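Local atomic coordinates of putative surface-anchored fimbrial subunit (Corynebacterium diphtheriae, PDB entry 3HR6), a protein that forms the shaft of a pilus on the bacterial surface as its major subunit, built of tandem Ig-like modules, and binds calcium. Residues I7-L12 with V135-K140; Y99-E104 with F117-P122. All blocks are in the same frame, centred on the assembly; numbering follows the deposited sequence.

In the fold
Both contacts belong to one curled, mixed beta sheet within the N-terminal pilin domain, with centres about 9 Å apart. Contact 1 pairs strand 5-13 with strand 131-143, joining the first strand of the chain to one some 120 residues later. Contact 2, between strands 97-103 and 117-124, falls in the sequence between those two partners. Strand 117-124 is followed by strand 131-143 and is its neighbour in the sheet. The two pairs also share an apolar interior: Phe117 and Val119 pack on Val137, Phe117 on Pro139, and Tyr99 on Ile7. One parallel and one antiparallel pairing thus line the same apolar interior of this pilus module.

Contact 1 of 2, residues I7-L12 with V135-K140; sequences IAVHAL and VHVYPK
His10 and His136 meet through their ring nitrogens, NE2 of His10 lying 2.8 Å from ND1 of His136 in a nearly straight hydrogen bond whose donor may be either ring. The rings touch rim to rim, their planes only 10° apart. The other, interior-facing side of the pairing is apolar: Val137 sets CG2 against CG2 of Val9 (4.0 Å) and CG2 of Ile7, while CG1 of Val9 meets CG of Pro139 at 3.8 Å. Phe39 extends this layer. The histidine side makes close contacts too, but opens to solvent at the exposed His136 and Tyr138. There the Tyr138 ring runs alongside that of His10, near parallel but barely overlapping, with CE1 of Tyr138 3.3 Å from CD2 of His10; the three rings form an aromatic cluster. Leu12 rests CD2 on CB of Tyr138 and lies beside Lys140, whose chain bends at chi2 and chi3 (95°, placing CE); its NZ donates a hydrogen bond to Tyr138 O at 2.7 Å. Backbone hydrogen bonds of a parallel strand pairing in this Ig-like pilin module join the segments, among them His10 N to Val137 O at 2.8 Å. ND1 of His10 is bonded to Gly87 O, and a carbonyl can only accept. ND1 therefore probably carries a proton, which in a neutral His10 would leave NE2 to accept one from His136.

Contact 2 of 2, residues Y99-E104 with F117-P122; sequences YLVVQE and FLVAAP
The Phe117 ring carries Val101 over one face, CB standing 3.5 Å above the ring plane and shifted toward the rim in a CH-pi contact, while CG1 of Val101 comes 3.5 Å from CE2 of the ring. CG of Phe117, between the backbone N and the carbonyl carbon (chi1 66°), starts the ring off toward Val101, which it runs beside in the same direction. At the edge of the Tyr99 ring, in its plane, sits the carbonyl O of Val119, 4.0 Å from CD2; CB of Ala121 approaches obliquely. The tyrosine hydroxyl is bonded to Thr95 O and to Arg43 NH2. Next to Phe117, CG2 of Val101 meets CG2 of Val119 at 3.9 Å, and on the opposite face of the sheet CD1 of Leu100 reaches CD2 of Leu118. In this antiparallel pairing Tyr99-Val119 and Val101-Phe117 are hydrogen-bonded pairs flanking the non-hydrogen-bonded pair Leu100-Leu118. Val101 N to Phe117 O is nearly straight at 171°, whereas Val119 N stands above the carbonyl plane of Tyr99 and Phe117 N to Val101 O is the longest, at 3.2 Å. Leu100 and Val102 bond instead to strand 38-44, and the side-chain contacts across the pair are apolar and CH-pi, consistent with a buried sheet core.

Contact 1 of 2, residues I7-L12 with V135-K140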
ATOM      1  N   ILE A   7      35.733  -5.938  -6.237  1.00 10.62           N
ATOM      2  CA  ILE A   7      34.928  -4.746  -6.504  1.00 10.56           C
ATOM      3  C   ILE A   7      34.032  -4.493  -5.308  1.00  9.79           C
ATOM      4  O   ILE A   7      33.198  -5.325  -4.951  1.00  9.13           O
ATOM      5  CB  ILE A   7      34.129  -4.862  -7.815  1.00 10.40           C
ATOM      6  CG1 ILE A   7      35.088  -5.004  -9.001  1.00 11.32           C
ATOM      7  CG2 ILE A   7      33.254  -3.612  -8.020  1.00 10.79           C
ATOM      8  CD1 ILE A   7      34.479  -5.669 -10.199  1.00 13.00           C
ATOM      9  N   ALA A   8      34.211  -3.320  -4.697  1.00  8.76           N
ATOM     10  CA  ALA A   8      33.391  -2.862  -3.594  1.00  8.60           C
ATOM     11  C   ALA A   8      32.391  -1.863  -4.166  1.00  8.23           C
ATOM     12  O   ALA A   8      32.794  -0.763  -4.622  1.00  8.60           O
ATOM     13  CB  ALA A   8      34.274  -2.202  -2.564  1.00  8.86           C
ATOM     14  N   VAL A   9      31.113  -2.236  -4.162  1.00  8.39           N
ATOM     15  CA  VAL A   9      30.052  -1.359  -4.642  1.00  7.57           C
ATOM     16  C   VAL A   9      29.452  -0.601  -3.462  1.00  8.52           C
ATOM     17  O   VAL A   9      28.873  -1.195  -2.564  1.00  8.22           O
ATOM     18  CB  VAL A   9      28.914  -2.133  -5.361  1.00  8.28           C
ATOM     19  CG1 VAL A   9      27.904  -1.162  -5.920  1.00  7.16           C
ATOM     20  CG2 VAL A   9      29.458  -3.032  -6.465  1.00  7.97           C
ATOM     21  N   HIS A  10      29.527   0.727  -3.539  1.00  9.37           N
ATOM     22  CA  HIS A  10      28.882   1.616  -2.583  1.00 10.75           C
ATOM     23  C   HIS A  10      27.678   2.300  -3.229  1.00 10.63           C
ATOM     24  O   HIS A  10      27.819   3.083  -4.163  1.00 11.38           O
ATOM     25  CB  HIS A  10      29.888   2.670  -2.119  1.00 10.54           C
ATOM     26  CG  HIS A  10      31.166   2.112  -1.589  1.00 11.61           C
ATOM     27  ND1 HIS A  10      31.277   1.579  -0.322  1.00 12.22           N
ATOM     28  CD2 HIS A  10      32.384   1.974  -2.161  1.00 10.68           C
ATOM     29  CE1 HIS A  10      32.518   1.171  -0.128  1.00 12.05           C
ATOM     30  NE2 HIS A  10      33.209   1.396  -1.229  1.00 12.07           N
ATOM     31  N   ALA A  11      26.491   2.056  -2.695  1.00 10.48           N
ATOM     32  CA  ALA A  11      25.279   2.547  -3.274  1.00 11.26           C
ATOM     33  C   ALA A  11      24.972   3.896  -2.678  1.00 11.58           C
ATOM     34  O   ALA A  11      24.615   3.989  -1.517  1.00 13.73           O
ATOM     35  CB  ALA A  11      24.146   1.564  -2.979  1.00 11.29           C
ATOM     36  N   LEU A  12      25.148   4.949  -3.466  1.00 11.99           N
ATOM     37  CA  LEU A  12      24.945   6.316  -2.994  1.00 12.30           C
ATOM     38  C   LEU A  12      23.563   6.830  -3.340  1.00 12.40           C
ATOM     39  O   LEU A  12      23.095   6.664  -4.483  1.00 11.88           O
ATOM     40  CB  LEU A  12      25.984   7.216  -3.661  1.00 11.59           C
ATOM     41  CG  LEU A  12      27.304   7.298  -2.912  1.00 16.62           C
ATOM     42  CD1 LEU A  12      27.806   5.983  -2.338  1.00 17.77           C
ATOM     43  CD2 LEU A  12      28.342   8.061  -3.740  1.00 10.82           C
ATOM     44  N   VAL A 135      39.047  -2.522  -5.937  1.00 10.42           N
ATOM     45  CA  VAL A 135      38.407  -1.409  -6.609  1.00 10.30           C
ATOM     46  C   VAL A 135      37.127  -1.016  -5.869  1.00  9.92           C
ATOM     47  O   VAL A 135      36.466  -1.872  -5.259  1.00  9.04           O
ATOM     48  CB  VAL A 135      38.140  -1.767  -8.080  1.00 10.72           C
ATOM     49  CG1 VAL A 135      37.288  -0.694  -8.788  1.00 12.85           C
ATOM     50  CG2 VAL A 135      39.495  -1.965  -8.786  1.00  9.93           C
ATOM     51  N   HIS A 136      36.831   0.286  -5.895  1.00  9.25           N
ATOM     52  CA  HIS A 136      35.597   0.868  -5.323  1.00  9.36           C
ATOM     53  C   HIS A 136      34.829   1.671  -6.369  1.00  8.61           C
ATOM     54  O   HIS A 136      35.433   2.463  -7.125  1.00  8.29           O
ATOM     55  CB  HIS A 136      35.963   1.794  -4.169  1.00  9.40           C
ATOM     56  CG  HIS A 136      36.576   1.080  -3.014  1.00 11.53           C
ATOM     57  ND1 HIS A 136      35.829   0.597  -1.964  1.00 12.33           N
ATOM     58  CD2 HIS A 136      37.851   0.700  -2.777  1.00 12.45           C
ATOM     59  CE1 HIS A 136      36.630  -0.011  -1.103  1.00 13.46           C
ATOM     60  NE2 HIS A 136      37.858   0.031  -1.576  1.00 12.88           N
ATOM     61  N   VAL A 137      33.511   1.468  -6.395  1.00  8.49           N
ATOM     62  CA  VAL A 137      32.618   2.166  -7.313  1.00  7.68           C
ATOM     63  C   VAL A 137      31.412   2.654  -6.541  1.00  8.28           C
ATOM     64  O   VAL A 137      31.073   2.120  -5.486  1.00  7.79           O
ATOM     65  CB  VAL A 137      32.187   1.296  -8.499  1.00  8.61           C
ATOM     66  CG1 VAL A 137      33.425   0.909  -9.297  1.00  7.41           C
ATOM     67  CG2 VAL A 137      31.460   0.063  -8.014  1.00  6.94           C
ATOM     68  N   TYR A 138      30.806   3.704  -7.068  1.00  8.76           N
ATOM     69  CA  TYR A 138      29.890   4.551  -6.316  1.00  9.60           C
ATOM     70  C   TYR A 138      28.649   4.932  -7.161  1.00 10.00           C
ATOM     71  O   TYR A 138      28.360   6.112  -7.364  1.00 11.88           O
ATOM     72  CB  TYR A 138      30.636   5.817  -5.867  1.00 10.15           C
ATOM     73  CG  TYR A 138      31.803   5.537  -4.959  1.00  9.71           C
ATOM     74  CD1 TYR A 138      31.641   5.482  -3.573  1.00 11.58           C
ATOM     75  CD2 TYR A 138      33.059   5.298  -5.480  1.00  9.97           C
ATOM     76  CE1 TYR A 138      32.716   5.204  -2.737  1.00 12.70           C
ATOM     77  CE2 TYR A 138      34.132   4.999  -4.662  1.00 11.95           C
ATOM     78  CZ  TYR A 138      33.952   4.951  -3.293  1.00 12.10           C
ATOM     79  OH  TYR A 138      35.010   4.652  -2.484  1.00 14.99           O
ATOM     80  N   PRO A 139      27.912   3.940  -7.649  1.00 10.63           N
ATOM     81  CA  PRO A 139      26.681   4.209  -8.400  1.00 10.38           C
ATOM     82  C   PRO A 139      25.642   4.977  -7.551  1.00 11.13           C
ATOM     83  O   PRO A 139      25.527   4.715  -6.350  1.00 12.54           O
ATOM     84  CB  PRO A 139      26.195   2.807  -8.740  1.00 11.04           C
ATOM     85  CG  PRO A 139      26.693   1.981  -7.594  1.00  9.89           C
ATOM     86  CD  PRO A 139      28.078   2.496  -7.385  1.00  9.82           C
ATOM     87  N   LYS A 140      24.953   5.939  -8.170  1.00 10.90           N
ATOM     88  CA  LYS A 140      23.921   6.737  -7.521  1.00 10.55           C
ATOM     89  C   LYS A 140      22.542   6.200  -7.840  1.00 11.45           C
ATOM     90  O   LYS A 140      22.260   5.791  -8.958  1.00 12.54           O
ATOM     91  CB  LYS A 140      23.972   8.199  -7.999  1.00 11.13           C
ATOM     92  CG  LYS A 140      24.943   9.092  -7.265  1.00 13.92           C
ATOM     93  CD  LYS A 140      26.385   8.625  -7.229  1.00 16.96           C
ATOM     94  CE  LYS A 140      27.318   9.186  -8.313  1.00 20.57           C
ATOM     95  NZ  LYS A 140      28.745   8.713  -8.074  1.00 18.88           N
TER

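Contact 2 of 2, residues Y99-E104 with F117-P122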
ATOM      1  N   TYR A  99      34.133  -6.118 -15.763  1.00 11.75           N
ATOM      2  CA  TYR A  99      32.890  -6.478 -15.099  1.00 11.84           C
ATOM      3  C   TYR A  99      31.763  -5.510 -15.385  1.00 11.29           C
ATOM      4  O   TYR A  99      31.971  -4.370 -15.775  1.00 11.93           O
ATOM      5  CB  TYR A  99      33.095  -6.614 -13.586  1.00 11.39           C
ATOM      6  CG  TYR A  99      33.931  -7.830 -13.231  1.00 11.38           C
ATOM      7  CD1 TYR A  99      33.338  -9.066 -13.020  1.00 11.03           C
ATOM      8  CD2 TYR A  99      35.327  -7.743 -13.118  1.00 11.22           C
ATOM      9  CE1 TYR A  99      34.092 -10.183 -12.707  1.00 11.63           C
ATOM     10  CE2 TYR A  99      36.093  -8.872 -12.793  1.00 11.48           C
ATOM     11  CZ  TYR A  99      35.466 -10.078 -12.581  1.00 11.14           C
ATOM     12  OH  TYR A  99      36.192 -11.226 -12.283  1.00 15.31           O
ATOM     13  N   LEU A 100      30.551  -5.990 -15.200  1.00 11.52           N
ATOM     14  CA  LEU A 100      29.371  -5.165 -15.326  1.00 11.56           C
ATOM     15  C   LEU A 100      28.583  -5.286 -14.025  1.00 11.73           C
ATOM     16  O   LEU A 100      28.286  -6.394 -13.560  1.00 11.11           O
ATOM     17  CB  LEU A 100      28.541  -5.592 -16.550  1.00 11.99           C
ATOM     18  CG  LEU A 100      27.243  -4.811 -16.737  1.00 11.15           C
ATOM     19  CD1 LEU A 100      27.510  -3.512 -17.451  1.00 12.02           C
ATOM     20  CD2 LEU A 100      26.202  -5.684 -17.500  1.00 14.77           C
ATOM     21  N   VAL A 101      28.316  -4.134 -13.401  1.00 11.56           N
ATOM     22  CA  VAL A 101      27.596  -4.075 -12.144  1.00 11.32           C
ATOM     23  C   VAL A 101      26.170  -3.625 -12.437  1.00 10.51           C
ATOM     24  O   VAL A 101      25.957  -2.552 -13.015  1.00 11.57           O
ATOM     25  CB  VAL A 101      28.276  -3.088 -11.138  1.00 10.89           C
ATOM     26  CG1 VAL A 101      27.388  -2.829  -9.923  1.00 12.11           C
ATOM     27  CG2 VAL A 101      29.657  -3.610 -10.721  1.00 10.86           C
ATOM     28  N   VAL A 102      25.204  -4.430 -12.032  1.00 10.28           N
ATOM     29  CA  VAL A 102      23.793  -4.137 -12.301  1.00 11.01           C
ATOM     30  C   VAL A 102      23.052  -3.985 -10.984  1.00 10.72           C
ATOM     31  O   VAL A 102      22.881  -4.946 -10.254  1.00 12.11           O
ATOM     32  CB  VAL A 102      23.114  -5.233 -13.160  1.00 11.03           C
ATOM     33  CG1 VAL A 102      21.617  -4.923 -13.366  1.00 12.45           C
ATOM     34  CG2 VAL A 102      23.807  -5.356 -14.508  1.00 10.72           C
ATOM     35  N   GLN A 103      22.592  -2.788 -10.663  1.00 11.35           N
ATOM     36  CA  GLN A 103      21.672  -2.659  -9.533  1.00 11.37           C
ATOM     37  C   GLN A 103      20.328  -3.283  -9.894  1.00 12.39           C
ATOM     38  O   GLN A 103      19.823  -3.090 -10.996  1.00 13.04           O
ATOM     39  CB  GLN A 103      21.424  -1.219  -9.101  1.00 11.53           C
ATOM     40  CG  GLN A 103      20.705  -1.188  -7.757  1.00 12.55           C
ATOM     41  CD  GLN A 103      20.605   0.186  -7.114  1.00 13.11           C
ATOM     42  OE1 GLN A 103      21.078   1.203  -7.653  1.00 14.53           O
ATOM     43  NE2 GLN A 103      19.990   0.225  -5.927  1.00 13.04           N
ATOM     44  N   GLU A 104      19.753  -3.990  -8.934  1.00 12.37           N
ATOM     45  CA  GLU A 104      18.532  -4.756  -9.146  1.00 12.23           C
ATOM     46  C   GLU A 104      17.365  -4.075  -8.449  1.00 12.60           C
ATOM     47  O   GLU A 104      17.529  -3.192  -7.622  1.00 12.35           O
ATOM     48  CB  GLU A 104      18.708  -6.132  -8.571  1.00 11.18           C
ATOM     49  CG  GLU A 104      19.880  -6.923  -9.175  1.00 13.54           C
ATOM     50  CD  GLU A 104      19.611  -7.488 -10.561  1.00 17.09           C
ATOM     51  OE1 GLU A 104      18.692  -7.031 -11.263  1.00 16.37           O
ATOM     52  OE2 GLU A 104      20.357  -8.403 -10.954  1.00 17.95           O
ATOM     53  N   PHE A 117      26.768  -0.472 -15.288  1.00 12.26           N
ATOM     54  CA  PHE A 117      28.008   0.187 -15.608  1.00 11.81           C
ATOM     55  C   PHE A 117      29.182  -0.775 -15.557  1.00 11.71           C
ATOM     56  O   PHE A 117      29.153  -1.774 -14.869  1.00 11.57           O
ATOM     57  CB  PHE A 117      28.236   1.393 -14.682  1.00 11.57           C
ATOM     58  CG  PHE A 117      28.450   1.034 -13.228  1.00 10.61           C
ATOM     59  CD1 PHE A 117      29.734   0.904 -12.713  1.00 11.61           C
ATOM     60  CD2 PHE A 117      27.375   0.870 -12.376  1.00 11.33           C
ATOM     61  CE1 PHE A 117      29.945   0.571 -11.393  1.00 12.02           C
ATOM     62  CE2 PHE A 117      27.569   0.526 -11.057  1.00 11.56           C
ATOM     63  CZ  PHE A 117      28.852   0.420 -10.549  1.00 12.77           C
ATOM     64  N   LEU A 118      30.210  -0.445 -16.320  1.00 11.71           N
ATOM     65  CA  LEU A 118      31.392  -1.287 -16.462  1.00 12.50           C
ATOM     66  C   LEU A 118      32.425  -0.916 -15.396  1.00 11.92           C
ATOM     67  O   LEU A 118      32.549   0.258 -15.009  1.00 12.57           O
ATOM     68  CB  LEU A 118      32.000  -1.105 -17.850  1.00 11.85           C
ATOM     69  CG  LEU A 118      31.181  -1.548 -19.072  1.00 14.08           C
ATOM     70  CD1 LEU A 118      31.777  -0.977 -20.367  1.00 14.64           C
ATOM     71  CD2 LEU A 118      31.080  -3.060 -19.099  1.00 14.14           C
ATOM     72  N   VAL A 119      33.137  -1.937 -14.915  1.00 11.70           N
ATOM     73  CA  VAL A 119      34.255  -1.776 -13.973  1.00 11.19           C
ATOM     74  C   VAL A 119      35.347  -2.761 -14.360  1.00 10.85           C
ATOM     75  O   VAL A 119      35.118  -3.960 -14.365  1.00 10.01           O
ATOM     76  CB  VAL A 119      33.868  -2.111 -12.510  1.00 11.00           C
ATOM     77  CG1 VAL A 119      34.964  -1.717 -11.578  1.00 12.69           C
ATOM     78  CG2 VAL A 119      32.560  -1.405 -12.099  1.00 13.12           C
ATOM     79  N   ALA A 120      36.522  -2.244 -14.646  1.00 10.10           N
ATOM     80  CA  ALA A 120      37.699  -3.077 -14.854  1.00 10.70           C
ATOM     81  C   ALA A 120      38.303  -3.463 -13.495  1.00 11.31           C
ATOM     82  O   ALA A 120      38.318  -2.662 -12.557  1.00 11.22           O
ATOM     83  CB  ALA A 120      38.731  -2.342 -15.716  1.00 10.28           C
ATOM     84  N   ALA A 121      38.822  -4.685 -13.390  1.00 11.61           N
ATOM     85  CA  ALA A 121      39.574  -5.071 -12.204  1.00 11.85           C
ATOM     86  C   ALA A 121      40.687  -5.994 -12.645  1.00 12.25           C
ATOM     87  O   ALA A 121      40.442  -6.933 -13.394  1.00 13.55           O
ATOM     88  CB  ALA A 121      38.665  -5.723 -11.152  1.00 12.49           C
ATOM     89  N   PRO A 122      41.932  -5.704 -12.235  1.00 11.09           N
ATOM     90  CA  PRO A 122      42.347  -4.590 -11.400  1.00 10.79           C
ATOM     91  C   PRO A 122      42.362  -3.275 -12.183  1.00 10.91           C
ATOM     92  O   PRO A 122      42.107  -3.269 -13.383  1.00 11.75           O
ATOM     93  CB  PRO A 122      43.761  -5.004 -10.977  1.00 10.74           C
ATOM     94  CG  PRO A 122      44.253  -5.815 -12.085  1.00 10.19           C
ATOM     95  CD  PRO A 122      43.081  -6.532 -12.651  1.00 11.56           C
TER